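Local coordinates for protein 3-dehydroshikimate dehydratase (Bacillus anthracis, PDB 3DX5) that catalyses the manganese-dependent dehydration of 3-dehydroshikimate to 3,4-dihydroxybenzoate, a building block of the siderophore petrobactin, at residues 6-11 with 215-220; 13-18 with 258-263; 64-69 with 196-201. All coordinates share one frame; numbering follows the deposited sequence. Where two conformers were deposited one is given.

Contact 1: 6-11 with 215-220. With DHB (3,4-dihydroxybenzoic acid), chain D.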
loop_
_atom_site.group_PDB
_atom_site.type_symbol
_atom_site.label_atom_id
_atom_site.label_comp_id
_atom_site.label_asym_id
_atom_site.label_seq_id
_atom_site.Cartn_x
_atom_site.Cartn_y
_atom_site.Cartn_z
ATOM N N CYS A 6 -6.675 2.045 -13.452
ATOM C CA CYS A 6 -6.823 2.355 -12.019
ATOM C C CYS A 6 -5.498 2.786 -11.453
ATOM O O CYS A 6 -4.521 2.048 -11.574
ATOM C CB CYS A 6 -7.130 1.118 -11.199
ATOM S SG CYS A 6 -8.353 0.142 -11.854
ATOM N N THR A 7 -5.470 3.920 -10.773
ATOM C CA THR A 7 -4.226 4.344 -10.092
ATOM C C THR A 7 -3.800 3.396 -8.950
ATOM O O THR A 7 -2.631 3.358 -8.620
ATOM C CB THR A 7 -4.298 5.806 -9.614
ATOM O OG1 THR A 7 -5.176 5.907 -8.490
ATOM C CG2 THR A 7 -4.803 6.722 -10.765
ATOM N N ILE A 8 -4.735 2.602 -8.397
ATOM C CA ILE A 8 -4.345 1.558 -7.439
ATOM C C ILE A 8 -3.300 0.556 -8.021
ATOM O O ILE A 8 -2.520 -0.008 -7.278
ATOM C CB ILE A 8 -5.579 0.794 -6.870
ATOM C CG1 ILE A 8 -5.225 0.050 -5.560
ATOM C CG2 ILE A 8 -6.262 -0.107 -7.948
ATOM C CD1 ILE A 8 -6.514 -0.534 -4.778
ATOM N N SER A 9 -3.263 0.379 -9.351
ATOM C CA SER A 9 -2.261 -0.500 -9.982
ATOM C C SER A 9 -0.845 -0.010 -9.723
ATOM O O SER A 9 0.123 -0.771 -9.877
ATOM C CB SER A 9 -2.516 -0.627 -11.523
ATOM O OG SER A 9 -3.800 -1.212 -11.739
ATOM N N PHE A 10 -0.721 1.273 -9.360
ATOM C CA PHE A 10 0.603 1.913 -9.172
ATOM C C PHE A 10 0.926 2.154 -7.692
ATOM O O PHE A 10 1.833 2.930 -7.384
ATOM C CB PHE A 10 0.624 3.245 -9.949
ATOM C CG PHE A 10 0.477 3.054 -11.421
ATOM C CD1 PHE A 10 1.617 2.851 -12.218
ATOM C CD2 PHE A 10 -0.792 3.005 -12.011
ATOM C CE1 PHE A 10 1.499 2.613 -13.596
ATOM C CE2 PHE A 10 -0.930 2.751 -13.385
ATOM C CZ PHE A 10 0.215 2.556 -14.178
ATOM N N ARG A 11 0.189 1.491 -6.786
ATOM C CA ARG A 11 0.289 1.752 -5.317
ATOM C C ARG A 11 1.678 1.415 -4.741
ATOM O O ARG A 11 2.020 1.872 -3.650
ATOM C CB ARG A 11 -0.806 0.957 -4.574
ATOM C CG ARG A 11 -0.553 -0.618 -4.571
ATOM C CD ARG A 11 -1.875 -1.448 -4.346
ATOM N NE ARG A 11 -1.558 -2.888 -4.468
ATOM C CZ ARG A 11 -1.265 -3.486 -5.634
ATOM N NH1 ARG A 11 -1.361 -2.814 -6.787
ATOM N NH2 ARG A 11 -0.911 -4.764 -5.659
ATOM N N ASN A 215 -3.315 -9.069 1.089
ATOM C CA ASN A 215 -2.266 -9.533 0.214
ATOM C C ASN A 215 -2.016 -8.518 -0.921
ATOM O O ASN A 215 -0.851 -8.248 -1.295
ATOM C CB ASN A 215 -2.574 -10.935 -0.357
ATOM C CG ASN A 215 -1.455 -11.436 -1.250
ATOM O OD1 ASN A 215 -0.352 -11.679 -0.781
ATOM N ND2 ASN A 215 -1.708 -11.514 -2.547
ATOM N N VAL A 216 -3.104 -7.969 -1.451
ATOM C CA VAL A 216 -3.037 -6.942 -2.483
ATOM C C VAL A 216 -2.302 -5.683 -1.985
ATOM O O VAL A 216 -1.457 -5.138 -2.720
ATOM C CB VAL A 216 -4.433 -6.585 -3.045
ATOM C CG1 VAL A 216 -4.385 -5.268 -3.912
ATOM C CG2 VAL A 216 -4.980 -7.746 -3.890
ATOM N N TYR A 217 -2.591 -5.234 -0.751
ATOM C CA TYR A 217 -2.002 -3.976 -0.263
ATOM C C TYR A 217 -0.536 -4.086 0.166
ATOM O O TYR A 217 0.160 -3.072 0.171
ATOM C CB TYR A 217 -2.816 -3.326 0.880
ATOM C CG TYR A 217 -4.299 -3.211 0.576
ATOM C CD1 TYR A 217 -4.758 -2.898 -0.724
ATOM C CD2 TYR A 217 -5.245 -3.392 1.599
ATOM C CE1 TYR A 217 -6.152 -2.812 -1.006
ATOM C CE2 TYR A 217 -6.611 -3.286 1.330
ATOM C CZ TYR A 217 -7.061 -3.021 0.042
ATOM O OH TYR A 217 -8.434 -2.935 -0.157
ATOM N N ALA A 218 -0.106 -5.292 0.564
ATOM C CA ALA A 218 1.289 -5.573 0.980
ATOM C C ALA A 218 2.259 -5.559 -0.220
ATOM O O ALA A 218 1.998 -6.215 -1.241
ATOM C CB ALA A 218 1.368 -6.943 1.730
ATOM N N ALA A 219 3.359 -4.818 -0.094
ATOM C CA ALA A 219 4.377 -4.733 -1.162
ATOM C C ALA A 219 4.945 -6.109 -1.503
ATOM O O ALA A 219 5.194 -6.402 -2.667
ATOM C CB ALA A 219 5.499 -3.816 -0.773
ATOM N N ALA A 220 5.144 -6.953 -0.496
ATOM C CA ALA A 220 5.740 -8.243 -0.749
ATOM C C ALA A 220 4.649 -9.289 -0.986
ATOM O O ALA A 220 4.930 -10.478 -0.972
ATOM C CB ALA A 220 6.709 -8.677 0.425
HETATM C C1 DHB D . -9.523 -3.994 -4.017
HETATM C C2 DHB D . -10.320 -4.337 -5.105
HETATM C C3 DHB D . -10.392 -5.663 -5.542
HETATM O O3 DHB D . -11.157 -6.079 -6.600
HETATM C C4 DHB D . -9.634 -6.681 -4.808
HETATM O O4 DHB D . -9.735 -7.952 -5.254
HETATM C C5 DHB D . -8.863 -6.331 -3.703
HETATM C C6 DHB D . -8.814 -4.978 -3.322
HETATM C C DHB D . -9.453 -2.539 -3.586
HETATM O O1 DHB D . -8.806 -2.150 -2.607
HETATM O O2 DHB D . -10.095 -1.616 -4.298
#

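Contact 2: 13-18 with 258-263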
loop_
_atom_site.group_PDB
_atom_site.type_symbol
_atom_site.label_atom_id
_atom_site.label_comp_id
_atom_site.label_asym_id
_atom_site.label_seq_id
_atom_site.Cartn_x
_atom_site.Cartn_y
_atom_site.Cartn_z
ATOM N N GLN A 13 4.732 1.868 -6.498
ATOM C CA GLN A 13 5.821 2.505 -7.205
ATOM C C GLN A 13 5.716 4.031 -7.088
ATOM O O GLN A 13 4.635 4.574 -6.847
ATOM C CB GLN A 13 5.861 2.025 -8.677
ATOM C CG GLN A 13 4.683 2.447 -9.518
ATOM C CD GLN A 13 4.497 1.530 -10.762
ATOM O OE1 GLN A 13 3.906 0.440 -10.680
ATOM N NE2 GLN A 13 4.961 1.996 -11.903
ATOM N N LEU A 14 6.853 4.712 -7.231
ATOM C CA LEU A 14 6.895 6.160 -7.195
ATOM C C LEU A 14 6.568 6.635 -8.599
ATOM O O LEU A 14 7.342 6.393 -9.506
ATOM C CB LEU A 14 8.314 6.629 -6.806
ATOM C CG LEU A 14 8.663 6.276 -5.365
ATOM C CD1 LEU A 14 10.123 6.609 -5.057
ATOM C CD2 LEU A 14 7.703 6.999 -4.393
ATOM N N ILE A 15 5.438 7.301 -8.780
ATOM C CA ILE A 15 5.093 7.854 -10.072
ATOM C C ILE A 15 4.154 9.064 -9.845
ATOM O O ILE A 15 3.304 9.034 -8.959
ATOM C CB ILE A 15 4.398 6.784 -10.993
ATOM C CG1 ILE A 15 4.195 7.335 -12.424
ATOM C CG2 ILE A 15 3.062 6.294 -10.407
ATOM C CD1 ILE A 15 3.644 6.262 -13.460
ATOM N N SER A 16 4.266 10.084 -10.686
ATOM C CA SER A 16 3.423 11.284 -10.548
ATOM C C SER A 16 2.105 11.122 -11.259
ATOM O O SER A 16 1.965 10.307 -12.165
ATOM C CB SER A 16 4.152 12.510 -11.118
ATOM O OG SER A 16 4.225 12.383 -12.521
ATOM N N PHE A 17 1.112 11.910 -10.849
ATOM C CA PHE A 17 -0.170 11.930 -11.553
ATOM C C PHE A 17 0.028 12.308 -13.044
ATOM O O PHE A 17 -0.632 11.728 -13.931
ATOM C CB PHE A 17 -1.126 12.911 -10.863
ATOM C CG PHE A 17 -2.496 12.981 -11.503
ATOM C CD1 PHE A 17 -3.340 11.866 -11.524
ATOM C CD2 PHE A 17 -2.948 14.170 -12.058
ATOM C CE1 PHE A 17 -4.611 11.938 -12.111
ATOM C CE2 PHE A 17 -4.235 14.241 -12.643
ATOM C CZ PHE A 17 -5.057 13.141 -12.657
ATOM N N THR A 18 0.924 13.282 -13.302
ATOM C CA THR A 18 1.215 13.732 -14.657
ATOM C C THR A 18 1.658 12.542 -15.524
ATOM O O THR A 18 1.175 12.393 -16.646
ATOM C CB THR A 18 2.306 14.827 -14.689
ATOM O OG1 THR A 18 1.837 16.005 -14.007
ATOM C CG2 THR A 18 2.698 15.194 -16.161
ATOM N N ASN A 258 4.972 -4.932 -12.754
ATOM C CA ASN A 258 5.186 -4.407 -14.120
ATOM C C ASN A 258 3.891 -3.819 -14.719
ATOM O O ASN A 258 3.542 -4.118 -15.869
ATOM C CB ASN A 258 5.718 -5.524 -15.068
ATOM C CG ASN A 258 6.778 -6.406 -14.420
ATOM O OD1 ASN A 258 6.706 -7.639 -14.484
ATOM N ND2 ASN A 258 7.760 -5.780 -13.775
ATOM N N ALA A 259 3.170 -3.012 -13.947
ATOM C CA ALA A 259 1.854 -2.533 -14.374
ATOM C C ALA A 259 1.863 -1.892 -15.771
ATOM O O ALA A 259 0.998 -2.173 -16.582
ATOM C CB ALA A 259 1.260 -1.576 -13.365
ATOM N N LYS A 260 2.851 -1.043 -16.043
ATOM C CA LYS A 260 2.905 -0.370 -17.332
ATOM C C LYS A 260 3.038 -1.331 -18.516
ATOM O O LYS A 260 2.325 -1.179 -19.515
ATOM C CB LYS A 260 4.033 0.673 -17.369
ATOM C CG LYS A 260 3.692 1.950 -16.679
ATOM C CD LYS A 260 4.956 2.824 -16.755
ATOM C CE LYS A 260 4.720 4.274 -16.448
ATOM N NZ LYS A 260 6.073 4.922 -16.414
ATOM N N ASP A 261 3.924 -2.323 -18.392
ATOM C CA ASP A 261 4.074 -3.332 -19.443
ATOM C C ASP A 261 2.799 -4.113 -19.658
ATOM O O ASP A 261 2.399 -4.339 -20.808
ATOM C CB ASP A 261 5.179 -4.335 -19.100
ATOM C CG ASP A 261 6.571 -3.735 -19.227
ATOM O OD1 ASP A 261 6.773 -2.790 -20.037
ATOM O OD2 ASP A 261 7.476 -4.210 -18.499
ATOM N N ILE A 262 2.195 -4.568 -18.562
ATOM C CA ILE A 262 0.976 -5.388 -18.646
ATOM C C ILE A 262 -0.159 -4.582 -19.275
ATOM O O ILE A 262 -0.860 -5.074 -20.166
ATOM C CB ILE A 262 0.544 -5.902 -17.253
ATOM C CG1 ILE A 262 1.596 -6.888 -16.692
ATOM C CG2 ILE A 262 -0.867 -6.481 -17.294
ATOM C CD1 ILE A 262 1.773 -8.183 -17.505
ATOM N N LEU A 263 -0.334 -3.344 -18.803
ATOM C CA LEU A 263 -1.448 -2.481 -19.260
ATOM C C LEU A 263 -1.289 -2.107 -20.739
ATOM O O LEU A 263 -2.251 -2.153 -21.513
ATOM C CB LEU A 263 -1.529 -1.214 -18.401
ATOM C CG LEU A 263 -2.053 -1.532 -16.980
ATOM C CD1 LEU A 263 -2.004 -0.263 -16.070
ATOM C CD2 LEU A 263 -3.499 -2.067 -17.022
HETATM O O HOH W 1 5.304 -0.062 -14.199
HETATM O O HOH W 2 4.181 -2.135 -11.323
#

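Contact 3: 64-69 with 196-201. With MN (manganese (II) ion), chain B; DHB (3,4-dihydroxybenzoic acid), chain D.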
loop_
_atom_site.group_PDB
_atom_site.type_symbol
_atom_site.label_atom_id
_atom_site.label_comp_id
_atom_site.label_asym_id
_atom_site.label_seq_id
_atom_site.Cartn_x
_atom_site.Cartn_y
_atom_site.Cartn_z
ATOM N N ILE A 64 -11.930 11.430 -15.298
ATOM C CA ILE A 64 -11.866 10.612 -14.088
ATOM C C ILE A 64 -13.191 9.847 -14.026
ATOM O O ILE A 64 -14.262 10.460 -14.007
ATOM C CB ILE A 64 -11.621 11.490 -12.831
ATOM C CG1 ILE A 64 -10.327 12.322 -13.006
ATOM C CG2 ILE A 64 -11.659 10.633 -11.526
ATOM C CD1 ILE A 64 -9.037 11.468 -13.232
ATOM N N THR A 65 -13.136 8.523 -14.041
ATOM C CA THR A 65 -14.370 7.718 -14.163
ATOM C C THR A 65 -15.109 7.551 -12.827
ATOM O O THR A 65 -16.344 7.342 -12.793
ATOM C CB THR A 65 -14.111 6.286 -14.788
ATOM O OG1 THR A 65 -13.453 5.434 -13.829
ATOM C CG2 THR A 65 -13.227 6.365 -16.011
HETATM N N MSE A 66 -14.351 7.639 -11.737
HETATM C CA MSE A 66 -14.823 7.239 -10.420
HETATM C C MSE A 66 -13.691 7.473 -9.441
HETATM O O MSE A 66 -12.511 7.378 -9.813
HETATM C CB MSE A 66 -15.184 5.743 -10.437
HETATM C CG MSE A 66 -15.709 5.164 -9.095
HETATM SE SE MSE A 66 -16.697 3.467 -9.412
HETATM C CE MSE A 66 -15.202 2.334 -9.971
ATOM N N ILE A 67 -14.042 7.759 -8.193
ATOM C CA ILE A 67 -13.070 7.699 -7.113
ATOM C C ILE A 67 -13.376 6.456 -6.288
ATOM O O ILE A 67 -14.531 6.262 -5.850
ATOM C CB ILE A 67 -13.147 8.959 -6.244
ATOM C CG1 ILE A 67 -12.677 10.160 -7.108
ATOM C CG2 ILE A 67 -12.291 8.778 -5.007
ATOM C CD1 ILE A 67 -13.075 11.500 -6.549
ATOM N N SER A 68 -12.361 5.631 -6.052
ATOM C CA SER A 68 -12.585 4.350 -5.404
ATOM C C SER A 68 -12.010 4.313 -3.993
ATOM O O SER A 68 -10.802 4.457 -3.783
ATOM C CB SER A 68 -12.067 3.216 -6.291
ATOM O OG SER A 68 -12.636 3.366 -7.581
ATOM N N ASP A 69 -12.898 4.150 -3.020
ATOM C CA ASP A 69 -12.512 4.297 -1.644
ATOM C C ASP A 69 -13.164 3.214 -0.799
ATOM O O ASP A 69 -13.474 2.139 -1.319
ATOM C CB ASP A 69 -12.834 5.722 -1.170
ATOM C CG ASP A 69 -11.823 6.224 -0.117
ATOM O OD1 ASP A 69 -11.262 7.329 -0.307
ATOM O OD2 ASP A 69 -11.588 5.515 0.904
ATOM N N HIS A 196 -20.292 0.724 -13.742
ATOM C CA HIS A 196 -18.836 0.568 -13.931
ATOM C C HIS A 196 -18.478 -0.911 -13.875
ATOM O O HIS A 196 -19.210 -1.721 -13.263
ATOM C CB HIS A 196 -18.060 1.345 -12.828
ATOM C CG HIS A 196 -16.732 1.921 -13.261
ATOM N ND1 HIS A 196 -15.606 1.151 -13.472
ATOM C CD2 HIS A 196 -16.337 3.203 -13.434
ATOM C CE1 HIS A 196 -14.583 1.930 -13.785
ATOM N NE2 HIS A 196 -15.003 3.184 -13.764
ATOM N N TYR A 197 -17.380 -1.285 -14.522
ATOM C CA TYR A 197 -16.854 -2.667 -14.383
ATOM C C TYR A 197 -15.403 -2.664 -13.906
ATOM O O TYR A 197 -14.686 -1.699 -14.113
ATOM C CB TYR A 197 -16.863 -3.446 -15.707
ATOM C CG TYR A 197 -18.131 -3.293 -16.497
ATOM C CD1 TYR A 197 -19.255 -4.059 -16.193
ATOM C CD2 TYR A 197 -18.208 -2.368 -17.566
ATOM C CE1 TYR A 197 -20.437 -3.916 -16.914
ATOM C CE2 TYR A 197 -19.371 -2.236 -18.307
ATOM C CZ TYR A 197 -20.485 -3.011 -17.959
ATOM O OH TYR A 197 -21.659 -2.893 -18.681
ATOM N N HIS A 198 -14.991 -3.781 -13.316
ATOM C CA HIS A 198 -13.585 -4.142 -13.095
ATOM C C HIS A 198 -13.323 -5.412 -13.866
ATOM O O HIS A 198 -14.097 -6.370 -13.748
ATOM C CB HIS A 198 -13.323 -4.404 -11.594
ATOM C CG HIS A 198 -13.045 -3.160 -10.810
ATOM N ND1 HIS A 198 -12.713 -3.176 -9.465
ATOM C CD2 HIS A 198 -13.038 -1.858 -11.190
ATOM C CE1 HIS A 198 -12.502 -1.935 -9.059
ATOM N NE2 HIS A 198 -12.696 -1.116 -10.086
ATOM N N PHE A 199 -12.230 -5.435 -14.624
ATOM C CA PHE A 199 -11.817 -6.600 -15.386
ATOM C C PHE A 199 -10.466 -7.077 -14.835
ATOM O O PHE A 199 -9.466 -6.357 -14.934
ATOM C CB PHE A 199 -11.563 -6.219 -16.862
ATOM C CG PHE A 199 -12.817 -6.041 -17.727
ATOM C CD1 PHE A 199 -14.100 -6.066 -17.187
ATOM C CD2 PHE A 199 -12.679 -5.770 -19.084
ATOM C CE1 PHE A 199 -15.230 -5.877 -18.003
ATOM C CE2 PHE A 199 -13.793 -5.585 -19.914
ATOM C CZ PHE A 199 -15.078 -5.642 -19.370
ATOM N N LYS A 200 -10.406 -8.283 -14.280
ATOM C CA LYS A 200 -9.100 -8.885 -13.978
ATOM C C LYS A 200 -9.287 -10.392 -14.105
ATOM O O LYS A 200 -10.426 -10.871 -14.170
ATOM C CB LYS A 200 -8.547 -8.444 -12.588
ATOM C CG LYS A 200 -9.462 -8.769 -11.357
ATOM C CD LYS A 200 -8.737 -8.374 -10.046
ATOM C CE LYS A 200 -9.560 -8.721 -8.786
ATOM N NZ LYS A 200 -10.848 -7.943 -8.708
ATOM N N ASN A 201 -8.200 -11.155 -14.130
ATOM C CA ASN A 201 -8.324 -12.601 -14.345
ATOM C C ASN A 201 -7.317 -13.346 -13.495
ATOM O O ASN A 201 -6.375 -12.744 -12.962
ATOM C CB ASN A 201 -8.134 -12.959 -15.835
ATOM C CG ASN A 201 -8.997 -14.151 -16.258
ATOM O OD1 ASN A 201 -9.484 -14.915 -15.403
ATOM N ND2 ASN A 201 -9.204 -14.310 -17.572
HETATM MN MN MN B . -12.187 -4.833 -7.995
HETATM C C1 DHB D . -9.523 -3.994 -4.017
HETATM C C2 DHB D . -10.320 -4.337 -5.105
HETATM C C3 DHB D . -10.392 -5.663 -5.542
HETATM O O3 DHB D . -11.157 -6.079 -6.600
HETATM C C4 DHB D . -9.634 -6.681 -4.808
HETATM O O4 DHB D . -9.735 -7.952 -5.254
HETATM C C5 DHB D . -8.863 -6.331 -3.703
HETATM C C6 DHB D . -8.814 -4.978 -3.322
HETATM C C DHB D . -9.453 -2.539 -3.586
HETATM O O1 DHB D . -8.806 -2.150 -2.607
HETATM O O2 DHB D . -10.095 -1.616 -4.298
#

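Contact 1: 6-11 with 215-220
Arg11 grips the carbonyl oxygen of Val216 side-on with two nitrogens: Arg11 NE to Val216 O is 2.9 Å and Arg11 NH2 to Val216 O is 3.0 Å. The oxygen lies in the guanidinium plane, while NE stands above the carbonyl plane and NH2 is only tilted from it. Arg11 CG sits between the backbone N and the carbonyl carbon (chi1 70°), and the chain, extended from there, brings NE to Val216. Arg11 NH1 turns back to Ile8 O (3.1 Å), a straighter bond at 164°. Ile8 O also takes the backbone N of Arg11, from the opposite face. With NE, NH1 and NH2 all bonded, the guanidinium's rotation is fixed; NH2 has a second partner in Phe255 O. This joins the loop after strand 2-6, at the C-terminal, catalytic end of the TIM barrel, to the end of helix 213-217.

Van der Waals packing is slighter. Val216 CG1 covers one guanidinium face, 3.7 Å from Arg11 NE, and the apolar pair Ile8 CD1 and Tyr217 CE1 meets obliquely at 4.4 Å.

Ile8 and Tyr217 line the ligand pocket. Tyr217 OH donates to O1 of the bound 3,4-dihydroxybenzoic acid at 2.6 Å, with O1 in plane at the tyrosine ring's edge, and Ile8 CD1 rests 3.5 Å from ligand O1.

Contact 2: 13-18 with 258-263
Ile15 and Lys260 meet tip to tip, with Ile15 CD1 3.7 Å from Lys260 CE. This is the close part of the contact, and it is van der Waals packing: the terminal methyl touches the last methylene of the lysine, with Lys260 NZ slightly farther off at 4.1 Å from Ile15 CD1. Ile15 carries CG1 anti to its backbone N (chi1 -173°) and stays extended to CD1, while the lysine chain is extended beyond CG, which brings the two ends together.

The other part is looser and built through water. Gln13 points its amide at the first turn of helix 259-272, but its OE1 comes no nearer to Ala259 CB than 4.3 Å, and two waters bridge the two sides. One donates to Gln13 OE1 (2.7 Å) and accepts from Ala259 N (2.9 Å); the other accepts both from Gln13 NE2 (3.1 Å) and from Lys260 N (3.2 Å). The two ends of a single amide thus serve, through separate waters, two successive N-H groups at the start of the helix, which the helix itself cannot pair.

In the TIM barrel this joins the segment leading into helix 17-26, capped by Ser16 OG on Asp19 N, to the start of the final helix, 259-272. Phe10 packs on both Ile15 and Lys260, and Phe23 of helix 17-26 on Lys260 and Leu263. Gln45 of the second subunit packs on Lys260, placing the contact directly against that chain, and helix 47-56 touches Phe17 and Thr18.

Contact 3: 64-69 with 196-201
The His196 ring has the methyl of Met66 (selenomethionine in this crystal) over one face and Thr65 at its edge. Met66 CE sits 3.6 Å from the ring centroid and only 7° off the normal, a CH-pi contact over the centre, while the selenium stands obliquely, 4.4 Å from the same centroid. The bend at the end of the Met66 chain (chi3 68°) lays the methyl on the ring. At the edge, Thr65 OG1 and His196 NE2 share a hydrogen bond of 2.7 Å. The other ring nitrogen, His196 ND1, donates to Tyr197 O at 3.1 Å from above the carbonyl plane. With both nitrogens bonded and a face covered, the ring is held against rotation.

Toward the metal site Met66 CE also approaches His198 NE2 (4.3 Å), obliquely to that ring. His198 ND1 binds the manganese at 2.3 Å, alongside Glu142, Asp172 and Glu253, and its NE2 is hydrogen-bonded to Glu33 OE2. Lys200 NZ donates to O3 of the bound 3,4-dihydroxybenzoic acid, which also binds the manganese; the amine is salt-bridged to Asp172 and hydrogen-bonded to Glu253.

Strands 64-68 and 196-199 are not sheet neighbours: they face each other across the TIM-barrel interior, their N-to-C directions 76° apart. Strand 64-68 runs between 31-35 and 100-103, strand 194-202 between 167-172 and 249-252; Asn170 and Phe249 close around the contact, and helix 236-243 covers Tyr197 and Phe199 outside.

The three contacts step from the barrel interior to its periphery. Contact 3 is centred about 3 Å from the chain centre, contact 1 about 13 Å and contact 2 about 18 Å. Contacts 1 and 3 meet different groups of the same ligand: Tyr217 takes its carboxylate, while Lys200 and the manganese held by His198 take hydroxyl O3. The two do not touch: nearest atoms are about 5 Å apart, centres about 14 Å. Contact 2 stays outside the pocket but abuts contact 1, centres about 11 Å apart, where Phe10 CE1 packs 3.8 Å from Lys260 CG and Ser9 O lies 3.8 Å from Ala259 CB. Both touch the second subunit; no other protein chain touches contact 3.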